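Local coordinates for phosphonomutase (Burkholderia cenocepacia J2315, PDB 4MG4), which folds as a closed eight-stranded barrel of the TIM type and probably works as an enzyme of the phosphomutase family, at residues 17-22 / 152-157; 29-34 / 243-248; 52-57 / 92-97; 161-166 / 174-179. All coordinates share one frame; numbering follows the deposited sequence.

Contact 1: residues 17-22 / 152-157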
loop_
_atom_site.group_PDB
_atom_site.type_symbol
_atom_site.label_atom_id
_atom_site.label_comp_id
_atom_site.label_asym_id
_atom_site.label_seq_id
_atom_site.Cartn_x
_atom_site.Cartn_y
_atom_site.Cartn_z
ATOM N N ILE A 17 6.267 6.106 26.137
ATOM C CA ILE A 17 6.452 4.679 25.874
ATOM C C ILE A 17 7.559 4.526 24.816
ATOM O O ILE A 17 8.513 3.795 24.991
ATOM C CB ILE A 17 5.150 4.007 25.405
ATOM C CG1 ILE A 17 4.129 3.947 26.555
ATOM C CG2 ILE A 17 5.402 2.619 24.818
ATOM C CD1 ILE A 17 2.712 3.515 26.167
ATOM N N PHE A 18 7.416 5.244 23.716
ATOM C CA PHE A 18 8.422 5.186 22.631
ATOM C C PHE A 18 9.841 5.512 23.125
ATOM O O PHE A 18 10.783 4.772 22.886
ATOM C CB PHE A 18 8.006 6.107 21.491
ATOM C CG PHE A 18 8.857 5.981 20.248
ATOM C CD1 PHE A 18 8.767 4.843 19.431
ATOM C CD2 PHE A 18 9.720 6.962 19.895
ATOM C CE1 PHE A 18 9.503 4.757 18.274
ATOM C CE2 PHE A 18 10.464 6.895 18.720
ATOM C CZ PHE A 18 10.365 5.767 17.908
ATOM N N ARG A 19 9.977 6.593 23.861
ATOM C CA ARG A 19 11.285 6.969 24.427
ATOM C C ARG A 19 11.876 5.852 25.303
ATOM O O ARG A 19 13.073 5.522 25.202
ATOM C CB ARG A 19 11.094 8.258 25.243
ATOM C CG ARG A 19 12.408 8.815 25.762
ATOM C CD ARG A 19 12.214 10.091 26.568
ATOM N NE ARG A 19 11.642 11.108 25.718
ATOM C CZ ARG A 19 12.310 11.845 24.838
ATOM N NH1 ARG A 19 13.594 11.734 24.672
ATOM N NH2 ARG A 19 11.639 12.720 24.070
ATOM N N SER A 20 11.028 5.277 26.168
ATOM C CA SER A 20 11.436 4.217 27.114
ATOM C C SER A 20 11.935 2.932 26.454
ATOM O O SER A 20 12.662 2.133 27.058
ATOM C CB SER A 20 10.308 3.924 28.096
ATOM O OG SER A 20 9.341 3.030 27.547
ATOM N N LEU A 21 11.539 2.730 25.216
ATOM C CA LEU A 21 11.944 1.545 24.475
ATOM C C LEU A 21 13.344 1.619 23.876
ATOM O O LEU A 21 13.865 0.602 23.385
ATOM C CB LEU A 21 10.898 1.228 23.366
ATOM C CG LEU A 21 9.526 0.731 23.888
ATOM C CD1 LEU A 21 8.535 0.805 22.754
ATOM C CD2 LEU A 21 9.722 -0.669 24.467
ATOM N N HIS A 22 13.941 2.793 23.911
ATOM C CA HIS A 22 15.325 2.942 23.462
ATOM C C HIS A 22 16.262 2.560 24.573
ATOM O O HIS A 22 16.558 3.368 25.438
ATOM C CB HIS A 22 15.594 4.387 23.020
ATOM C CG HIS A 22 14.825 4.793 21.790
ATOM N ND1 HIS A 22 13.471 5.056 21.813
ATOM C CD2 HIS A 22 15.235 5.055 20.521
ATOM C CE1 HIS A 22 13.070 5.381 20.601
ATOM N NE2 HIS A 22 14.117 5.423 19.802
ATOM N N GLY A 152 4.493 21.184 23.690
ATOM C CA GLY A 152 4.353 20.578 25.007
ATOM C C GLY A 152 4.275 19.077 24.916
ATOM O O GLY A 152 3.647 18.432 25.750
ATOM N N VAL A 153 4.897 18.498 23.887
ATOM C CA VAL A 153 4.795 17.067 23.714
ATOM C C VAL A 153 6.129 16.348 23.979
ATOM O O VAL A 153 7.198 16.930 23.777
ATOM C CB VAL A 153 4.308 16.683 22.305
ATOM C CG1 VAL A 153 2.847 17.081 22.087
ATOM C CG2 VAL A 153 5.186 17.251 21.221
ATOM N N ASP A 154 6.018 15.087 24.377
ATOM C CA ASP A 154 7.177 14.158 24.566
ATOM C C ASP A 154 7.427 13.536 23.184
ATOM O O ASP A 154 6.654 12.694 22.703
ATOM C CB ASP A 154 6.797 13.112 25.589
ATOM C CG ASP A 154 7.953 12.293 26.087
ATOM O OD1 ASP A 154 9.002 12.283 25.444
ATOM O OD2 ASP A 154 7.770 11.636 27.157
ATOM N N TYR A 155 8.471 14.025 22.522
ATOM C CA TYR A 155 8.683 13.767 21.086
ATOM C C TYR A 155 10.134 13.439 20.837
ATOM O O TYR A 155 11.032 14.161 21.300
ATOM C CB TYR A 155 8.326 15.008 20.286
ATOM C CG TYR A 155 8.364 14.892 18.770
ATOM C CD1 TYR A 155 7.253 14.512 18.042
ATOM C CD2 TYR A 155 9.505 15.187 18.056
ATOM C CE1 TYR A 155 7.289 14.464 16.631
ATOM C CE2 TYR A 155 9.539 15.179 16.666
ATOM C CZ TYR A 155 8.423 14.798 15.950
ATOM O OH TYR A 155 8.404 14.769 14.564
ATOM N N PHE A 156 10.359 12.333 20.146
ATOM C CA PHE A 156 11.705 11.768 19.988
ATOM C C PHE A 156 12.272 12.146 18.605
ATOM O O PHE A 156 11.824 11.643 17.537
ATOM C CB PHE A 156 11.634 10.269 20.200
ATOM C CG PHE A 156 12.964 9.596 20.391
ATOM C CD1 PHE A 156 13.814 9.362 19.297
ATOM C CD2 PHE A 156 13.352 9.167 21.631
ATOM C CE1 PHE A 156 15.054 8.746 19.467
ATOM C CE2 PHE A 156 14.610 8.556 21.794
ATOM C CZ PHE A 156 15.447 8.364 20.727
ATOM N N ILE A 157 13.311 12.976 18.618
ATOM C CA ILE A 157 14.033 13.360 17.392
ATOM C C ILE A 157 15.211 12.436 17.214
ATOM O O ILE A 157 16.176 12.497 17.962
ATOM C CB ILE A 157 14.488 14.856 17.413
ATOM C CG1 ILE A 157 13.242 15.765 17.521
ATOM C CG2 ILE A 157 15.267 15.193 16.159
ATOM C CD1 ILE A 157 13.598 17.227 17.766
#

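Contact 2: residues 29-34 / 243-248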
loop_
_atom_site.group_PDB
_atom_site.type_symbol
_atom_site.label_atom_id
_atom_site.label_comp_id
_atom_site.label_asym_id
_atom_site.label_seq_id
_atom_site.Cartn_x
_atom_site.Cartn_y
_atom_site.Cartn_z
ATOM N N ALA A 29 13.154 -2.716 17.994
ATOM C CA ALA A 29 13.185 -3.109 16.593
ATOM C C ALA A 29 11.926 -2.573 15.895
ATOM O O ALA A 29 10.780 -2.811 16.340
ATOM C CB ALA A 29 13.246 -4.606 16.486
ATOM N N LEU A 30 12.142 -1.874 14.811
ATOM C CA LEU A 30 11.046 -1.193 14.072
ATOM C C LEU A 30 10.990 -1.702 12.674
ATOM O O LEU A 30 12.009 -1.863 12.032
ATOM C CB LEU A 30 11.237 0.347 13.988
ATOM C CG LEU A 30 11.098 1.052 15.341
ATOM C CD1 LEU A 30 11.440 2.539 15.207
ATOM C CD2 LEU A 30 9.726 0.826 15.947
ATOM N N PHE A 31 9.757 -1.867 12.167
ATOM C CA PHE A 31 9.492 -2.216 10.777
ATOM C C PHE A 31 8.684 -1.057 10.203
ATOM O O PHE A 31 7.781 -0.481 10.902
ATOM C CB PHE A 31 8.709 -3.543 10.683
ATOM C CG PHE A 31 9.410 -4.644 11.346
ATOM C CD1 PHE A 31 10.389 -5.307 10.688
ATOM C CD2 PHE A 31 9.204 -4.884 12.702
ATOM C CE1 PHE A 31 11.100 -6.308 11.297
ATOM C CE2 PHE A 31 9.912 -5.883 13.329
ATOM C CZ PHE A 31 10.877 -6.566 12.634
ATOM N N ASN A 32 9.121 -0.605 9.027
ATOM C CA ASN A 32 8.518 0.554 8.414
ATOM C C ASN A 32 7.230 0.151 7.693
ATOM O O ASN A 32 7.252 -0.788 6.896
ATOM C CB ASN A 32 9.453 1.201 7.399
ATOM C CG ASN A 32 10.627 1.869 8.028
ATOM O OD1 ASN A 32 10.597 2.180 9.235
ATOM N ND2 ASN A 32 11.682 2.070 7.250
ATOM N N VAL A 33 6.145 0.823 8.038
ATOM C CA VAL A 33 4.831 0.639 7.413
ATOM C C VAL A 33 4.590 1.854 6.508
ATOM O O VAL A 33 5.257 2.876 6.607
ATOM C CB VAL A 33 3.700 0.391 8.417
ATOM C CG1 VAL A 33 3.977 -0.885 9.213
ATOM C CG2 VAL A 33 3.535 1.593 9.373
ATOM N N TRP A 34 3.628 1.712 5.611
ATOM C CA TRP A 34 3.409 2.668 4.532
ATOM C C TRP A 34 1.938 3.008 4.283
ATOM O O TRP A 34 1.646 3.823 3.414
ATOM C CB TRP A 34 4.076 2.162 3.241
ATOM C CG TRP A 34 3.539 0.845 2.840
ATOM C CD1 TRP A 34 2.477 0.600 1.999
ATOM C CD2 TRP A 34 4.034 -0.425 3.234
ATOM N NE1 TRP A 34 2.282 -0.744 1.856
ATOM C CE2 TRP A 34 3.234 -1.407 2.586
ATOM C CE3 TRP A 34 5.074 -0.857 4.052
ATOM C CZ2 TRP A 34 3.433 -2.758 2.790
ATOM C CZ3 TRP A 34 5.248 -2.201 4.260
ATOM C CH2 TRP A 34 4.470 -3.137 3.584
ATOM N N PRO A 243 13.489 -0.234 3.733
ATOM C CA PRO A 243 12.282 -0.690 2.995
ATOM C C PRO A 243 12.164 -2.198 2.868
ATOM O O PRO A 243 11.324 -2.684 2.096
ATOM C CB PRO A 243 12.482 -0.076 1.620
ATOM C CG PRO A 243 13.935 -0.031 1.451
ATOM C CD PRO A 243 14.541 0.244 2.831
ATOM N N TYR A 244 12.943 -2.977 3.609
ATOM C CA TYR A 244 12.838 -4.442 3.560
ATOM C C TYR A 244 11.423 -5.039 3.716
ATOM O O TYR A 244 11.041 -5.893 2.886
ATOM C CB TYR A 244 13.783 -5.029 4.611
ATOM C CG TYR A 244 13.740 -6.540 4.722
ATOM C CD1 TYR A 244 14.434 -7.315 3.825
ATOM C CD2 TYR A 244 13.092 -7.157 5.761
ATOM C CE1 TYR A 244 14.437 -8.693 3.914
ATOM C CE2 TYR A 244 13.092 -8.544 5.869
ATOM C CZ TYR A 244 13.771 -9.296 4.946
ATOM O OH TYR A 244 13.801 -10.677 5.074
ATOM N N PRO A 245 10.612 -4.578 4.704
ATOM C CA PRO A 245 9.291 -5.131 4.827
ATOM C C PRO A 245 8.450 -4.940 3.538
ATOM O O PRO A 245 7.829 -5.901 3.024
ATOM C CB PRO A 245 8.694 -4.383 6.018
ATOM C CG PRO A 245 9.890 -4.011 6.861
ATOM C CD PRO A 245 10.945 -3.686 5.858
ATOM N N TYR A 246 8.443 -3.704 3.044
ATOM C CA TYR A 246 7.679 -3.406 1.824
ATOM C C TYR A 246 8.140 -4.262 0.649
ATOM O O TYR A 246 7.286 -4.845 -0.087
ATOM C CB TYR A 246 7.833 -1.932 1.483
ATOM C CG TYR A 246 7.142 -1.510 0.200
ATOM C CD1 TYR A 246 5.779 -1.229 0.171
ATOM C CD2 TYR A 246 7.868 -1.384 -0.981
ATOM C CE1 TYR A 246 5.147 -0.855 -1.012
ATOM C CE2 TYR A 246 7.238 -1.039 -2.160
ATOM C CZ TYR A 246 5.874 -0.748 -2.161
ATOM O OH TYR A 246 5.246 -0.344 -3.356
ATOM N N LEU A 247 9.461 -4.351 0.482
ATOM C CA LEU A 247 10.062 -5.147 -0.592
ATOM C C LEU A 247 9.779 -6.613 -0.498
ATOM O O LEU A 247 9.545 -7.261 -1.558
ATOM C CB LEU A 247 11.560 -4.890 -0.702
ATOM C CG LEU A 247 11.901 -3.452 -1.084
ATOM C CD1 LEU A 247 13.403 -3.243 -1.038
ATOM C CD2 LEU A 247 11.333 -3.075 -2.452
ATOM N N GLN A 248 9.742 -7.164 0.711
ATOM C CA GLN A 248 9.332 -8.570 0.860
ATOM C C GLN A 248 7.864 -8.794 0.486
ATOM O O GLN A 248 7.518 -9.798 -0.204
ATOM C CB GLN A 248 9.597 -9.052 2.289
ATOM C CG GLN A 248 11.091 -9.099 2.579
ATOM C CD GLN A 248 11.789 -10.101 1.695
ATOM O OE1 GLN A 248 12.631 -9.748 0.870
ATOM N NE2 GLN A 248 11.397 -11.351 1.817
HETATM O O HOH W 1 8.870 -1.194 4.602
#

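Contact 3: residues 52-57 / 92-97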
loop_
_atom_site.group_PDB
_atom_site.type_symbol
_atom_site.label_atom_id
_atom_site.label_comp_id
_atom_site.label_asym_id
_atom_site.label_seq_id
_atom_site.Cartn_x
_atom_site.Cartn_y
_atom_site.Cartn_z
ATOM N N THR A 52 7.213 4.988 10.005
ATOM C CA THR A 52 7.098 5.066 8.575
ATOM C C THR A 52 8.484 5.139 7.987
ATOM O O THR A 52 9.447 5.644 8.633
ATOM C CB THR A 52 6.264 6.241 8.142
ATOM O OG1 THR A 52 7.010 7.452 8.364
ATOM C CG2 THR A 52 4.980 6.307 8.943
ATOM N N GLY A 53 8.593 4.716 6.734
ATOM C CA GLY A 53 9.831 4.880 6.008
ATOM C C GLY A 53 9.510 5.686 4.755
ATOM O O GLY A 53 8.578 5.368 4.025
ATOM N N SER A 54 10.339 6.651 4.456
ATOM C CA SER A 54 10.062 7.537 3.339
ATOM C C SER A 54 10.095 6.769 2.027
ATOM O O SER A 54 9.253 7.049 1.150
ATOM C CB SER A 54 10.977 8.740 3.308
ATOM O OG SER A 54 12.304 8.441 2.908
ATOM N N TRP A 55 11.035 5.838 1.891
ATOM C CA TRP A 55 11.170 5.119 0.614
ATOM C C TRP A 55 9.918 4.284 0.326
ATOM O O TRP A 55 9.357 4.355 -0.788
ATOM C CB TRP A 55 12.403 4.194 0.647
ATOM C CG TRP A 55 12.809 3.726 -0.702
ATOM C CD1 TRP A 55 13.740 4.302 -1.522
ATOM C CD2 TRP A 55 12.270 2.611 -1.427
ATOM N NE1 TRP A 55 13.825 3.602 -2.714
ATOM C CE2 TRP A 55 12.936 2.560 -2.675
ATOM C CE3 TRP A 55 11.310 1.656 -1.141
ATOM C CZ2 TRP A 55 12.674 1.576 -3.612
ATOM C CZ3 TRP A 55 11.047 0.682 -2.073
ATOM C CH2 TRP A 55 11.720 0.652 -3.294
ATOM N N SER A 56 9.509 3.505 1.322
ATOM C CA SER A 56 8.290 2.679 1.271
ATOM C C SER A 56 7.013 3.469 0.990
ATOM O O SER A 56 6.172 3.070 0.162
ATOM C CB SER A 56 8.115 1.914 2.622
ATOM O OG SER A 56 9.146 0.963 2.820
ATOM N N VAL A 57 6.813 4.572 1.703
ATOM C CA VAL A 57 5.665 5.425 1.480
ATOM C C VAL A 57 5.669 6.008 0.071
ATOM O O VAL A 57 4.633 6.030 -0.587
ATOM C CB VAL A 57 5.543 6.562 2.503
ATOM C CG1 VAL A 57 4.449 7.516 2.090
ATOM C CG2 VAL A 57 5.247 5.990 3.881
ATOM N N ASP A 92 9.393 9.173 9.342
ATOM C CA ASP A 92 10.570 9.566 8.588
ATOM C C ASP A 92 10.290 10.852 7.849
ATOM O O ASP A 92 9.489 10.877 6.900
ATOM C CB ASP A 92 10.976 8.451 7.631
ATOM C CG ASP A 92 12.230 8.752 6.825
ATOM O OD1 ASP A 92 12.873 9.795 6.992
ATOM O OD2 ASP A 92 12.573 7.820 6.013
ATOM N N LEU A 93 10.902 11.931 8.291
ATOM C CA LEU A 93 10.747 13.252 7.615
ATOM C C LEU A 93 11.885 13.606 6.665
ATOM O O LEU A 93 12.009 14.767 6.247
ATOM C CB LEU A 93 10.597 14.335 8.657
ATOM C CG LEU A 93 9.358 14.130 9.535
ATOM C CD1 LEU A 93 9.316 15.175 10.613
ATOM C CD2 LEU A 93 8.051 14.142 8.736
ATOM N N GLU A 94 12.742 12.636 6.359
ATOM C CA GLU A 94 13.869 12.840 5.455
ATOM C C GLU A 94 14.689 14.028 5.959
ATOM O O GLU A 94 15.011 14.040 7.142
ATOM C CB GLU A 94 13.382 12.980 4.008
ATOM C CG GLU A 94 12.771 11.657 3.551
ATOM C CD GLU A 94 12.398 11.683 2.078
ATOM O OE1 GLU A 94 13.349 11.585 1.282
ATOM O OE2 GLU A 94 11.189 11.841 1.747
ATOM N N SER A 95 15.019 15.022 5.109
ATOM C CA SER A 95 15.805 16.186 5.559
ATOM C C SER A 95 14.955 17.256 6.244
ATOM O O SER A 95 15.497 18.252 6.708
ATOM C CB SER A 95 16.591 16.794 4.357
ATOM O OG SER A 95 15.701 17.421 3.500
ATOM N N GLY A 96 13.620 17.054 6.336
ATOM C CA GLY A 96 12.752 17.913 7.070
ATOM C C GLY A 96 11.823 18.783 6.240
ATOM O O GLY A 96 11.159 19.603 6.812
ATOM N N TYR A 97 11.768 18.572 4.923
ATOM C CA TYR A 97 10.840 19.298 4.036
ATOM C C TYR A 97 10.883 20.789 4.313
ATOM O O TYR A 97 9.856 21.427 4.629
ATOM C CB TYR A 97 9.396 18.802 4.215
ATOM C CG TYR A 97 9.089 17.449 3.712
ATOM C CD1 TYR A 97 9.351 16.330 4.508
ATOM C CD2 TYR A 97 8.508 17.256 2.439
ATOM C CE1 TYR A 97 9.045 15.078 4.089
ATOM C CE2 TYR A 97 8.205 15.963 1.999
ATOM C CZ TYR A 97 8.494 14.897 2.848
ATOM O OH TYR A 97 8.226 13.579 2.547
HETATM O O HOH W 2 7.622 8.664 5.999
HETATM O O HOH W 3 12.729 8.375 0.057
#

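Contact 4: residues 161-166 / 174-179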
loop_
_atom_site.group_PDB
_atom_site.type_symbol
_atom_site.label_atom_id
_atom_site.label_comp_id
_atom_site.label_asym_id
_atom_site.label_seq_id
_atom_site.Cartn_x
_atom_site.Cartn_y
_atom_site.Cartn_z
ATOM N N THR A 161 22.452 10.621 10.530
ATOM C CA THR A 161 23.646 11.147 9.864
ATOM C C THR A 161 24.038 10.220 8.737
ATOM O O THR A 161 24.010 8.992 8.902
ATOM C CB THR A 161 24.849 11.414 10.799
ATOM O OG1 THR A 161 25.882 12.018 10.029
ATOM C CG2 THR A 161 25.383 10.189 11.490
ATOM N N ASP A 162 24.342 10.808 7.583
ATOM C CA ASP A 162 24.715 10.018 6.418
ATOM C C ASP A 162 26.206 9.821 6.209
ATOM O O ASP A 162 26.604 9.388 5.127
ATOM C CB ASP A 162 24.043 10.607 5.203
ATOM C CG ASP A 162 22.566 10.279 5.129
ATOM O OD1 ASP A 162 22.076 9.330 5.770
ATOM O OD2 ASP A 162 21.866 10.980 4.382
ATOM N N VAL A 163 27.035 10.082 7.217
ATOM C CA VAL A 163 28.497 9.947 7.074
ATOM C C VAL A 163 28.863 8.603 6.494
ATOM O O VAL A 163 29.689 8.530 5.554
ATOM C CB VAL A 163 29.235 10.176 8.411
ATOM C CG1 VAL A 163 30.736 9.831 8.313
ATOM C CG2 VAL A 163 29.081 11.618 8.821
ATOM N N PHE A 164 28.332 7.528 7.074
ATOM C CA PHE A 164 28.717 6.179 6.621
ATOM C C PHE A 164 27.910 5.789 5.404
ATOM O O PHE A 164 28.404 5.084 4.529
ATOM C CB PHE A 164 28.556 5.133 7.754
ATOM C CG PHE A 164 29.697 5.103 8.724
ATOM C CD1 PHE A 164 30.855 4.422 8.454
ATOM C CD2 PHE A 164 29.618 5.752 9.886
ATOM C CE1 PHE A 164 31.895 4.417 9.371
ATOM C CE2 PHE A 164 30.632 5.719 10.848
ATOM C CZ PHE A 164 31.787 5.054 10.564
ATOM N N PHE A 165 26.672 6.256 5.335
ATOM C CA PHE A 165 25.692 5.852 4.350
ATOM C C PHE A 165 26.182 6.247 2.942
ATOM O O PHE A 165 26.028 5.470 1.979
ATOM C CB PHE A 165 24.345 6.554 4.637
ATOM C CG PHE A 165 23.247 6.143 3.674
ATOM C CD1 PHE A 165 22.740 4.866 3.765
ATOM C CD2 PHE A 165 22.756 7.024 2.726
ATOM C CE1 PHE A 165 21.759 4.446 2.888
ATOM C CE2 PHE A 165 21.770 6.605 1.832
ATOM C CZ PHE A 165 21.280 5.320 1.934
ATOM N N LYS A 166 26.850 7.398 2.857
ATOM C CA LYS A 166 27.312 7.957 1.574
ATOM C C LYS A 166 28.723 7.451 1.203
ATOM O O LYS A 166 29.187 7.700 0.074
ATOM C CB LYS A 166 27.290 9.474 1.667
ATOM C CG LYS A 166 27.287 10.269 0.379
ATOM C CD LYS A 166 27.161 11.751 0.730
ATOM C CE LYS A 166 28.370 12.254 1.509
ATOM N NZ LYS A 166 29.593 12.249 0.664
ATOM N N GLU A 174 38.144 4.613 11.373
ATOM C CA GLU A 174 38.078 5.488 12.552
ATOM C C GLU A 174 37.868 6.935 12.205
ATOM O O GLU A 174 37.180 7.639 12.971
ATOM C CB GLU A 174 39.335 5.345 13.447
ATOM C CG GLU A 174 39.120 5.688 14.930
ATOM C CD GLU A 174 40.405 5.507 15.770
ATOM O OE1 GLU A 174 41.025 6.522 16.152
ATOM O OE2 GLU A 174 40.829 4.350 16.037
ATOM N N ARG A 175 38.459 7.439 11.105
ATOM C CA ARG A 175 38.205 8.842 10.668
ATOM C C ARG A 175 36.710 9.136 10.411
ATOM O O ARG A 175 36.191 10.232 10.729
ATOM C CB ARG A 175 38.993 9.207 9.392
ATOM C CG ARG A 175 40.500 9.370 9.564
ATOM C CD ARG A 175 41.244 9.591 8.213
ATOM N NE ARG A 175 41.182 8.445 7.267
ATOM C CZ ARG A 175 41.642 8.448 5.994
ATOM N NH1 ARG A 175 42.240 9.477 5.450
ATOM N NH2 ARG A 175 41.505 7.401 5.252
ATOM N N LEU A 176 36.025 8.189 9.770
ATOM C CA LEU A 176 34.586 8.340 9.562
ATOM C C LEU A 176 33.807 8.190 10.851
ATOM O O LEU A 176 32.855 8.937 11.100
ATOM C CB LEU A 176 34.031 7.361 8.521
ATOM C CG LEU A 176 34.319 7.633 7.068
ATOM C CD1 LEU A 176 33.408 6.769 6.221
ATOM C CD2 LEU A 176 34.109 9.062 6.685
ATOM N N LEU A 177 34.267 7.310 11.730
ATOM C CA LEU A 177 33.621 7.175 13.040
ATOM C C LEU A 177 33.798 8.486 13.835
ATOM O O LEU A 177 32.887 8.988 14.481
ATOM C CB LEU A 177 34.233 5.995 13.827
ATOM C CG LEU A 177 33.878 5.976 15.324
ATOM C CD1 LEU A 177 32.416 5.676 15.441
ATOM C CD2 LEU A 177 34.731 4.920 16.048
ATOM N N ASP A 178 34.995 9.078 13.770
ATOM C CA ASP A 178 35.220 10.310 14.488
ATOM C C ASP A 178 34.340 11.434 13.951
ATOM O O ASP A 178 33.834 12.250 14.742
ATOM C CB ASP A 178 36.703 10.704 14.432
ATOM C CG ASP A 178 37.562 9.787 15.266
ATOM O OD1 ASP A 178 37.055 9.107 16.187
ATOM O OD2 ASP A 178 38.800 9.782 14.989
ATOM N N ALA A 179 34.153 11.488 12.638
ATOM C CA ALA A 179 33.283 12.511 12.038
ATOM C C ALA A 179 31.840 12.297 12.474
ATOM O O ALA A 179 31.095 13.257 12.702
ATOM C CB ALA A 179 33.354 12.464 10.539
#

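Contact 1: residues 17-22 / 152-157
His22 and Phe156 reach toward each other tip to tip and lie nearly face on, an offset stack with ring centroids 3.8 Å apart and planes 16° from parallel. The overlap is closest at the rim, where His22 CD2 comes within 3.3 Å of Phe156 CZ. Phe18 completes an aromatic cluster. Its ring stands at 90° to that of Phe156, edge toward face and offset, and Phe18 CD2 is 3.8 Å from Phe156 CB. This is the tight, buried side. Helix 11-20 sits here beside the start of strand 156-160, and Phe18 also touches Leu28, Ala49, Pro88 and Ile117, which places it at the end of the barrel where the strands begin.

Arg19, partly exposed, makes the looser and more polar side. Its chain bends at chi3 (-62°), which turns NE toward Asp154. The guanidinium then meets the carboxylate side-on and nearly coplanar: Arg19 NE donates to Asp154 OD1 at 2.9 Å on the syn lone pair, while Arg19 NH2 reaches the same OD1 at 3.0 Å. NH2 also makes a weak bond to Tyr155 O, and Arg19 NH1 passes 4.0 Å from Phe156 CD2 on its way to a salt bridge with Asp193.

The histidine is fixed through its nitrogens. His22 ND1 donates to Phe18 O at 2.9 Å. His22 NE2 is hydrogen-bonded to Arg238 NH1, a pattern consistent with a neutral imidazole. Arg19, held between the carboxylates of Asp154 and Asp193, would by contrast be expected to keep its charge.

Contact 2: residues 29-34 / 243-248
Tyr246 turns the edge of its ring onto the indole of Trp34, with the Tyr246 ring and the five-membered ring of Trp34 standing at 88°. The leading atom is CD1 of Tyr246, which sits over the middle of the indole, 3.5 Å from Trp34 CE2. Two different rotamers bring the rings together. Trp34 has CG between the backbone N and the carbonyl carbon (chi1 59°), the crowded position, whereas Tyr246 has CG anti to its backbone N (chi1 177°). Behind the ring, Tyr246 CB makes a CH-pi contact over the indole, 4.1 Å from the centroid of the six-membered ring of Trp34.

In the (beta/alpha)8 barrel these segments lie largely on its first strand, 28-33, and its last helix, 244-259; the backbone bond between Leu30 and Ile239 closes the sheet next door. The second subunit also packs on this helix, with Leu253 of that subunit on Pro245 and Gly37 of that subunit on Tyr246.

Pro245 presents its ring to the strand, crossing the Phe31 side chain at about a right angle. Pro245 CG lies 4.0 Å from Phe31 CB, near the plane of the phenyl ring and at its edge, while the Phe31 ring stacks on His241. A water bridges the two backbones, donating to Asn32 O at 2.8 Å and accepting from Tyr246 N at 3.0 Å. That amide lies in the first turn of the helix, which has no earlier turn to bond to.

Contact 3: residues 52-57 / 92-97
Asp92, at the end of strand 89-92, puts its carboxylate against the start of helix 54-60, where Gly53 holds the N-cap position. CG is anti to the backbone N (chi1 -178°), and CB points toward segment 52-57. Asp92 CB already touches, lying 3.3 Å from Thr52 O. Asp92 CG comes next, 3.7 Å from both Ser54 N and Ser54 CB. There the two oxygens divide the work. Asp92 OD2 accepts from Ser54 N at 3.0 Å, the amide coming from above the carboxylate plane, tilted 37° out of it. Asp92 OD1 accepts from Glu94 N of its own segment at 2.9 Å, closing an Asx turn. The hydroxyl of Ser54 is also near OD2, but that bond is weak and its proton has another possible acceptor.

Asp92 N donates to Thr52 OG1 at 3.1 Å, and a water joins the same hydroxyl to Asp92 O. Glu94, with positive phi, is the second residue of a type II' turn from Leu93 to Gly96; Glu94 CG packs 3.3 Å from Ser54 OG, and its OE1 is bonded to Glu67 N. A second water lies 2.9 Å from Ser54 OG and gives a weak bond to Glu94 OE1.

Both segments start at the C-terminal ends of adjacent barrel strands, the end at which TIM-barrel enzymes keep their active sites. With the first amide of helix 54-60 on OD2 and a loop amide of its own segment on OD1, the carboxylate is limited in rotation, and it ties the helix entry to the turn after strand 89-92.

Contact 4: residues 161-166 / 174-179
Val163 and Leu176 bring the backbones nearest, CA atoms 6.8 Å apart, where a loop with helical backbone angles but no regular helical bonding at 163-166 runs beside the first turns of helix 174-190. The side chains that meet are all apolar, and no hydrogen bond crosses. Phe164 lays its ring against the helix obliquely: Phe164 CE1 is 3.7 Å from Leu176 CB, and its CZ reaches the backbone, 3.5 Å from Leu177 N. Leu176 CB makes an off-centre CH-pi contact, 4.2 Å from the centroid of the Phe164 ring and 29° off its normal.

Val163 works from the preceding position. Val163 CG1, anti to the backbone N (chi1 171°), lies 3.6 Å from Leu176 O and 3.8 Å from Leu176 CD2, with Ala179 CB at the looser distance of 4.3 Å. The Leu176 side chain runs in the opposite direction to those of both Phe164 and Val163. The Phe164 ring also meets His172 edge-to-face and rests on Val197, Leu200 and Leu205.

Loop 161-166 is folded back onto the helix that follows it, as part of the beta-alpha connection from strand 156-160 to helix 174-190 in a (beta/alpha)8 barrel.

Contact 1 lies at the end of the barrel where the strands begin; contacts 2 to 4 lie toward the end where they finish. Contacts 1, 2 and 4 are buried, contact 3 only partly so, although its centre is nearest that of the chain, at about 8 Å against 17 Å for contact 4. Contacts 2 and 3 touch: Trp55 and Ser56 pack on Pro243, and Ser56 on Tyr246. Contact 1 ends on strand 156-160 and contact 4 begins in the loop after it, yet their centres are about 26 Å apart. Chemistry follows place: aromatic stacking and a salt bridge in contact 1, rings and a water in contact 2, polar bonding in contact 3, apolar packing in contact 4.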